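Local atomic coordinates of transcriptional regulator, MarR family (Listeria monocytogenes str. 4b, PDB entry 2QWW), a protein that probably binds DNA as a dimeric winged-helix transcriptional repressor of the MarR family. Residues T18-S21 against I22-S26; L37-T40 against I41-A45. All coordinates share one frame; numbering follows the deposited sequence.

Contact 1 (T18-S21 against I22-S26); sequences TYWS and IQRIS
Ile22 N donates a hydrogen bond to Thr18 O, one turn back and 2.9 Å away, at an N-H...O angle of 160°. The next three amides, Gln23 to Ile25, bond in the same i to i+4 way. Ile22 O is doubly used: the backbone N and the OG of Ser26 reach it from opposite faces of its carbonyl plane, OG at 2.7 Å. On the outer side, Arg24 starts back toward the preceding turn with CG anti to its backbone N (chi1 -178°), then bends at chi3. That brings Arg24 NE to 3.5 Å from Trp20 CZ3, which meets the edge of the guanidinium, with the two planes 56° apart. Ser21 O lies over one guanidinium face. Arg24 NH2 is 2.9 Å from Ser21 OG, yet the angle is poor for a hydrogen bond; OG bonds instead to Glu147 of the second subunit. Thr18 CG2 meets Ile22 CD1 at 4.1 Å. This part of the chain belongs to helix 8-37: Tyr19 OH bonds to Asn143 on helix 133-150 of its own chain, while Thr18 packs on Lys144 of the second subunit, and Ile22 and Gln23 on that subunit's Tyr19 and Gln23, as expected of a MarR dimer interface.

Contact 2 (L37-T40 against I41-A45); sequences LGLT and IQQLA
The side-chain amide of Gln43 has Leu39 CD2 over one face, 3.8 Å from CD, while Thr40 CG2 stands toward the opposite face, near the oxygen end. At the edge, OE1 takes the backbone N-H of Thr40 in the carbonyl plane, on a lone pair, at 3.0 Å and 164°. The reciprocal bond runs from Gln43 N to Thr40 OG1, 2.9 Å long, and the two together make a capping box, with Thr40 as N-cap of helix 41-52 in the winged helix-turn-helix domain of the MarR family. Thr40 OG1 can do this because chi1 of 65° sets it between the backbone N and the carbonyl carbon, facing the first turn. Gln43, in turn, runs extended beyond CG, and its extended chain carries OE1 back to the backbone of Thr40. Leu44 N also bonds to Thr40 O, i to i+4.

Two waters extend the cap. One donates to both Gly38 O and Gln43 OE1, so this amide oxygen is gripped twice; the other is hydrogen-bonded to Thr40 OG1 and accepts a weak bond from Gln42 NE2. Just upstream, helix 8-37 stops in a Schellman motif, with Gly38 at positive phi. Leu37 and Leu39, on either side of Gly38 in the chain, both turn toward Leu44, which also lies on Ala34 of helix 8-37 and Ser114 of helix 105-115. Leu39 reaches Leu82 and Leu84 as well, and Gln42 packs on Ile66 of the second subunit. Leu44 CD2 receives both leucines: Leu37 CD1 comes to 4.2 Å, whereas Leu39 CD1, arriving with the side chains at about a right angle, presses in to 3.5 Å, tighter than usual for two methyls.

Both contacts are local, and they come in series: contact 1 is a nine-residue part of the middle of helix 8-37, and contact 2 begins where that helix ends, then passes into helix 41-52. Their centres lie 20 Å apart, and with about 8 Å between nearest atoms they do not touch. Helix 8-37 is thus the shared element. Its contact 1 part faces the second subunit and helix 133-150, in the dimerisation region, while its far end delivers the chain to the winged helix-turn-helix domain. This succession of helix, capped turn and helix joins the dimer-forming part to the part that probably reads DNA.

Contact 1 (T18-S21 against I22-S26)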
ATOM      1  N   THR A  18      -0.409  -5.937 -13.658  1.00 34.61           N
ATOM      2  CA  THR A  18       0.503  -4.871 -14.060  1.00 34.27           C
ATOM      3  C   THR A  18       0.451  -3.741 -13.062  1.00 33.26           C
ATOM      4  O   THR A  18       1.489  -3.248 -12.645  1.00 36.43           O
ATOM      5  CB  THR A  18       0.199  -4.340 -15.465  1.00 34.77           C
ATOM      6  OG1 THR A  18       0.222  -5.419 -16.397  1.00 33.90           O
ATOM      7  CG2 THR A  18       1.228  -3.340 -15.891  1.00 33.21           C
ATOM      8  N   TYR A  19      -0.748  -3.308 -12.700  1.00 33.70           N
ATOM      9  CA  TYR A  19      -0.917  -2.281 -11.666  1.00 33.84           C
ATOM     10  C   TYR A  19      -0.254  -2.682 -10.350  1.00 35.58           C
ATOM     11  O   TYR A  19       0.389  -1.872  -9.712  1.00 32.37           O
ATOM     12  CB  TYR A  19      -2.395  -2.024 -11.376  1.00 35.11           C
ATOM     13  CG  TYR A  19      -3.142  -1.151 -12.357  1.00 34.95           C
ATOM     14  CD1 TYR A  19      -2.538  -0.061 -12.964  1.00 37.29           C
ATOM     15  CD2 TYR A  19      -4.492  -1.336 -12.565  1.00 34.22           C
ATOM     16  CE1 TYR A  19      -3.244   0.753 -13.826  1.00 36.82           C
ATOM     17  CE2 TYR A  19      -5.198  -0.521 -13.418  1.00 34.64           C
ATOM     18  CZ  TYR A  19      -4.565   0.509 -14.054  1.00 33.53           C
ATOM     19  OH  TYR A  19      -5.273   1.335 -14.879  1.00 31.18           O
ATOM     20  N   TRP A  20      -0.437  -3.939  -9.948  1.00 36.36           N
ATOM     21  CA  TRP A  20       0.166  -4.480  -8.736  1.00 38.98           C
ATOM     22  C   TRP A  20       1.681  -4.404  -8.809  1.00 38.45           C
ATOM     23  O   TRP A  20       2.331  -4.021  -7.857  1.00 41.02           O
ATOM     24  CB  TRP A  20      -0.268  -5.957  -8.539  1.00 42.83           C
ATOM     25  CG  TRP A  20       0.301  -6.560  -7.297  1.00 48.45           C
ATOM     26  CD1 TRP A  20      -0.223  -6.486  -6.040  1.00 51.59           C
ATOM     27  CD2 TRP A  20       1.530  -7.287  -7.176  1.00 50.73           C
ATOM     28  NE1 TRP A  20       0.605  -7.122  -5.145  1.00 51.43           N
ATOM     29  CE2 TRP A  20       1.687  -7.621  -5.816  1.00 50.84           C
ATOM     30  CE3 TRP A  20       2.509  -7.691  -8.089  1.00 51.12           C
ATOM     31  CZ2 TRP A  20       2.772  -8.353  -5.345  1.00 52.89           C
ATOM     32  CZ3 TRP A  20       3.595  -8.412  -7.621  1.00 52.21           C
ATOM     33  CH2 TRP A  20       3.716  -8.740  -6.260  1.00 51.92           C
ATOM     34  N   SER A  21       2.232  -4.784  -9.949  1.00 38.36           N
ATOM     35  CA  SER A  21       3.668  -4.769 -10.174  1.00 39.01           C
ATOM     36  C   SER A  21       4.265  -3.352 -10.146  1.00 39.26           C
ATOM     37  O   SER A  21       5.350  -3.133  -9.602  1.00 40.85           O
ATOM     38  CB  SER A  21       3.976  -5.423 -11.500  1.00 38.98           C
ATOM     39  OG  SER A  21       5.344  -5.281 -11.791  1.00 45.59           O
ATOM     40  N   ILE A  22       3.555  -2.398 -10.737  1.00 38.56           N
ATOM     41  CA  ILE A  22       3.971  -0.985 -10.724  1.00 38.11           C
ATOM     42  C   ILE A  22       3.935  -0.416  -9.288  1.00 39.02           C
ATOM     43  O   ILE A  22       4.750   0.447  -8.920  1.00 39.92           O
ATOM     44  CB  ILE A  22       3.069  -0.125 -11.673  1.00 37.39           C
ATOM     45  CG1 ILE A  22       3.388  -0.456 -13.135  1.00 34.27           C
ATOM     46  CG2 ILE A  22       3.275   1.367 -11.425  1.00 39.86           C
ATOM     47  CD1 ILE A  22       2.456   0.186 -14.158  1.00 35.46           C
ATOM     48  N   GLN A  23       2.957  -0.860  -8.510  1.00 39.78           N
ATOM     49  CA  GLN A  23       2.813  -0.443  -7.125  1.00 40.97           C
ATOM     50  C   GLN A  23       3.968  -1.036  -6.315  1.00 40.10           C
ATOM     51  O   GLN A  23       4.500  -0.369  -5.444  1.00 41.43           O
ATOM     52  CB  GLN A  23       1.430  -0.860  -6.594  1.00 41.86           C
ATOM     53  CG  GLN A  23       1.093  -0.526  -5.115  1.00 44.25           C
ATOM     54  CD  GLN A  23       1.258   0.944  -4.737  1.00 56.07           C
ATOM     55  OE1 GLN A  23       2.372   1.470  -4.716  1.00 65.66           O
ATOM     56  NE2 GLN A  23       0.151   1.595  -4.380  1.00 54.61           N
ATOM     57  N   ARG A  24       4.371  -2.264  -6.643  1.00 39.55           N
ATOM     58  CA  ARG A  24       5.492  -2.926  -5.994  1.00 42.22           C
ATOM     59  C   ARG A  24       6.797  -2.149  -6.257  1.00 41.39           C
ATOM     60  O   ARG A  24       7.603  -1.955  -5.350  1.00 40.28           O
ATOM     61  CB  ARG A  24       5.590  -4.385  -6.473  1.00 41.97           C
ATOM     62  CG  ARG A  24       6.710  -5.193  -5.827  1.00 48.56           C
ATOM     63  CD  ARG A  24       6.820  -6.623  -6.342  1.00 49.85           C
ATOM     64  NE  ARG A  24       6.653  -6.747  -7.795  1.00 63.97           N
ATOM     65  CZ  ARG A  24       7.548  -6.389  -8.719  1.00 65.04           C
ATOM     66  NH1 ARG A  24       8.716  -5.829  -8.387  1.00 69.84           N
ATOM     67  NH2 ARG A  24       7.256  -6.577 -10.005  1.00 61.52           N
ATOM     68  N   ILE A  25       6.978  -1.674  -7.490  1.00 40.75           N
ATOM     69  CA  ILE A  25       8.158  -0.886  -7.864  1.00 38.37           C
ATOM     70  C   ILE A  25       8.113   0.489  -7.228  1.00 38.01           C
ATOM     71  O   ILE A  25       9.139   1.022  -6.814  1.00 37.93           O
ATOM     72  CB  ILE A  25       8.263  -0.744  -9.399  1.00 39.41           C
ATOM     73  CG1 ILE A  25       8.625  -2.105 -10.005  1.00 37.75           C
ATOM     74  CG2 ILE A  25       9.287   0.337  -9.800  1.00 38.66           C
ATOM     75  CD1 ILE A  25       8.424  -2.177 -11.489  1.00 42.29           C
ATOM     76  N   SER A  26       6.925   1.073  -7.180  1.00 37.13           N
ATOM     77  CA  SER A  26       6.761   2.376  -6.576  1.00 39.18           C
ATOM     78  C   SER A  26       7.081   2.309  -5.082  1.00 40.00           C
ATOM     79  O   SER A  26       7.596   3.260  -4.523  1.00 37.93           O
ATOM     80  CB  SER A  26       5.345   2.906  -6.791  1.00 39.07           C
ATOM     81  OG  SER A  26       5.059   3.054  -8.168  1.00 46.13           O
TER

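Contact 2 (L37-T40 against I41-A45)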
ATOM      1  N   LEU A  37      14.880  11.187   3.515  1.00 32.69           N
ATOM      2  CA  LEU A  37      14.241  12.155   4.405  1.00 34.42           C
ATOM      3  C   LEU A  37      14.571  11.881   5.874  1.00 33.54           C
ATOM      4  O   LEU A  37      14.161  12.636   6.756  1.00 33.18           O
ATOM      5  CB  LEU A  37      12.728  12.144   4.196  1.00 37.01           C
ATOM      6  CG  LEU A  37      12.284  12.507   2.768  1.00 39.90           C
ATOM      7  CD1 LEU A  37      10.812  12.270   2.590  1.00 39.33           C
ATOM      8  CD2 LEU A  37      12.632  13.925   2.443  1.00 40.01           C
ATOM      9  N   GLY A  38      15.307  10.798   6.118  1.00 33.13           N
ATOM     10  CA  GLY A  38      15.727  10.387   7.460  1.00 34.25           C
ATOM     11  C   GLY A  38      14.676   9.624   8.259  1.00 33.61           C
ATOM     12  O   GLY A  38      14.890   9.342   9.423  1.00 32.73           O
ATOM     13  N   LEU A  39      13.559   9.262   7.624  1.00 34.65           N
ATOM     14  CA  LEU A  39      12.434   8.661   8.319  1.00 31.31           C
ATOM     15  C   LEU A  39      12.051   7.320   7.781  1.00 33.21           C
ATOM     16  O   LEU A  39      12.359   6.992   6.649  1.00 32.77           O
ATOM     17  CB  LEU A  39      11.237   9.578   8.175  1.00 30.84           C
ATOM     18  CG  LEU A  39      11.406  11.023   8.655  1.00 31.20           C
ATOM     19  CD1 LEU A  39      10.226  11.850   8.239  1.00 38.15           C
ATOM     20  CD2 LEU A  39      11.581  11.067  10.141  1.00 33.01           C
ATOM     21  N   THR A  40      11.359   6.553   8.616  1.00 32.76           N
ATOM     22  CA  THR A  40      10.837   5.275   8.230  1.00 35.97           C
ATOM     23  C   THR A  40       9.502   5.549   7.550  1.00 37.18           C
ATOM     24  O   THR A  40       8.929   6.636   7.683  1.00 36.24           O
ATOM     25  CB  THR A  40      10.563   4.399   9.433  1.00 36.92           C
ATOM     26  OG1 THR A  40       9.527   4.998  10.221  1.00 38.32           O
ATOM     27  CG2 THR A  40      11.829   4.227  10.289  1.00 37.35           C
ATOM     28  N   ILE A  41       9.033   4.562   6.810  1.00 38.14           N
ATOM     29  CA  ILE A  41       7.746   4.613   6.115  1.00 41.07           C
ATOM     30  C   ILE A  41       6.582   4.825   7.080  1.00 39.30           C
ATOM     31  O   ILE A  41       5.616   5.502   6.745  1.00 42.73           O
ATOM     32  CB  ILE A  41       7.570   3.311   5.263  1.00 40.52           C
ATOM     33  CG1 ILE A  41       8.455   3.383   4.024  1.00 46.47           C
ATOM     34  CG2 ILE A  41       6.117   3.048   4.857  1.00 46.78           C
ATOM     35  CD1 ILE A  41       8.103   4.485   3.029  1.00 50.12           C
ATOM     36  N   GLN A  42       6.696   4.262   8.277  1.00 39.84           N
ATOM     37  CA  GLN A  42       5.686   4.396   9.325  1.00 39.15           C
ATOM     38  C   GLN A  42       5.721   5.830   9.895  1.00 37.18           C
ATOM     39  O   GLN A  42       4.677   6.437  10.131  1.00 38.99           O
ATOM     40  CB  GLN A  42       5.898   3.364  10.442  1.00 38.75           C
ATOM     41  CG  GLN A  42       6.107   1.919   9.972  1.00 47.23           C
ATOM     42  CD  GLN A  42       7.581   1.527   9.724  1.00 53.51           C
ATOM     43  OE1 GLN A  42       7.950   1.156   8.610  1.00 48.13           O
ATOM     44  NE2 GLN A  42       8.416   1.621  10.763  1.00 53.96           N
ATOM     45  N   GLN A  43       6.915   6.362  10.119  1.00 34.73           N
ATOM     46  CA  GLN A  43       7.077   7.758  10.548  1.00 33.37           C
ATOM     47  C   GLN A  43       6.469   8.737   9.554  1.00 32.38           C
ATOM     48  O   GLN A  43       5.852   9.720   9.950  1.00 32.56           O
ATOM     49  CB  GLN A  43       8.540   8.120  10.758  1.00 33.04           C
ATOM     50  CG  GLN A  43       9.124   7.682  12.099  1.00 34.76           C
ATOM     51  CD  GLN A  43      10.582   8.083  12.228  1.00 31.41           C
ATOM     52  OE1 GLN A  43      11.378   7.784  11.353  1.00 32.43           O
ATOM     53  NE2 GLN A  43      10.933   8.749  13.313  1.00 28.54           N
ATOM     54  N   LEU A  44       6.673   8.494   8.266  1.00 34.60           N
ATOM     55  CA  LEU A  44       6.068   9.320   7.216  1.00 33.30           C
ATOM     56  C   LEU A  44       4.571   9.129   7.119  1.00 32.62           C
ATOM     57  O   LEU A  44       3.864  10.081   6.877  1.00 33.31           O
ATOM     58  CB  LEU A  44       6.686   9.022   5.863  1.00 34.01           C
ATOM     59  CG  LEU A  44       8.092   9.539   5.686  1.00 38.24           C
ATOM     60  CD1 LEU A  44       8.692   8.914   4.459  1.00 43.24           C
ATOM     61  CD2 LEU A  44       8.088  11.066   5.604  1.00 39.74           C
ATOM     62  N   ALA A  45       4.081   7.912   7.315  1.00 33.63           N
ATOM     63  CA  ALA A  45       2.643   7.685   7.299  1.00 35.45           C
ATOM     64  C   ALA A  45       1.977   8.547   8.375  1.00 36.58           C
ATOM     65  O   ALA A  45       0.951   9.190   8.129  1.00 37.48           O
ATOM     66  CB  ALA A  45       2.337   6.224   7.525  1.00 38.09           C
TER
HETATM   67  O   HOH W   1      14.118   6.957  11.345  1.00 33.21           O
HETATM   68  O   HOH W   2       9.144   3.843  12.932  1.00 25.55           O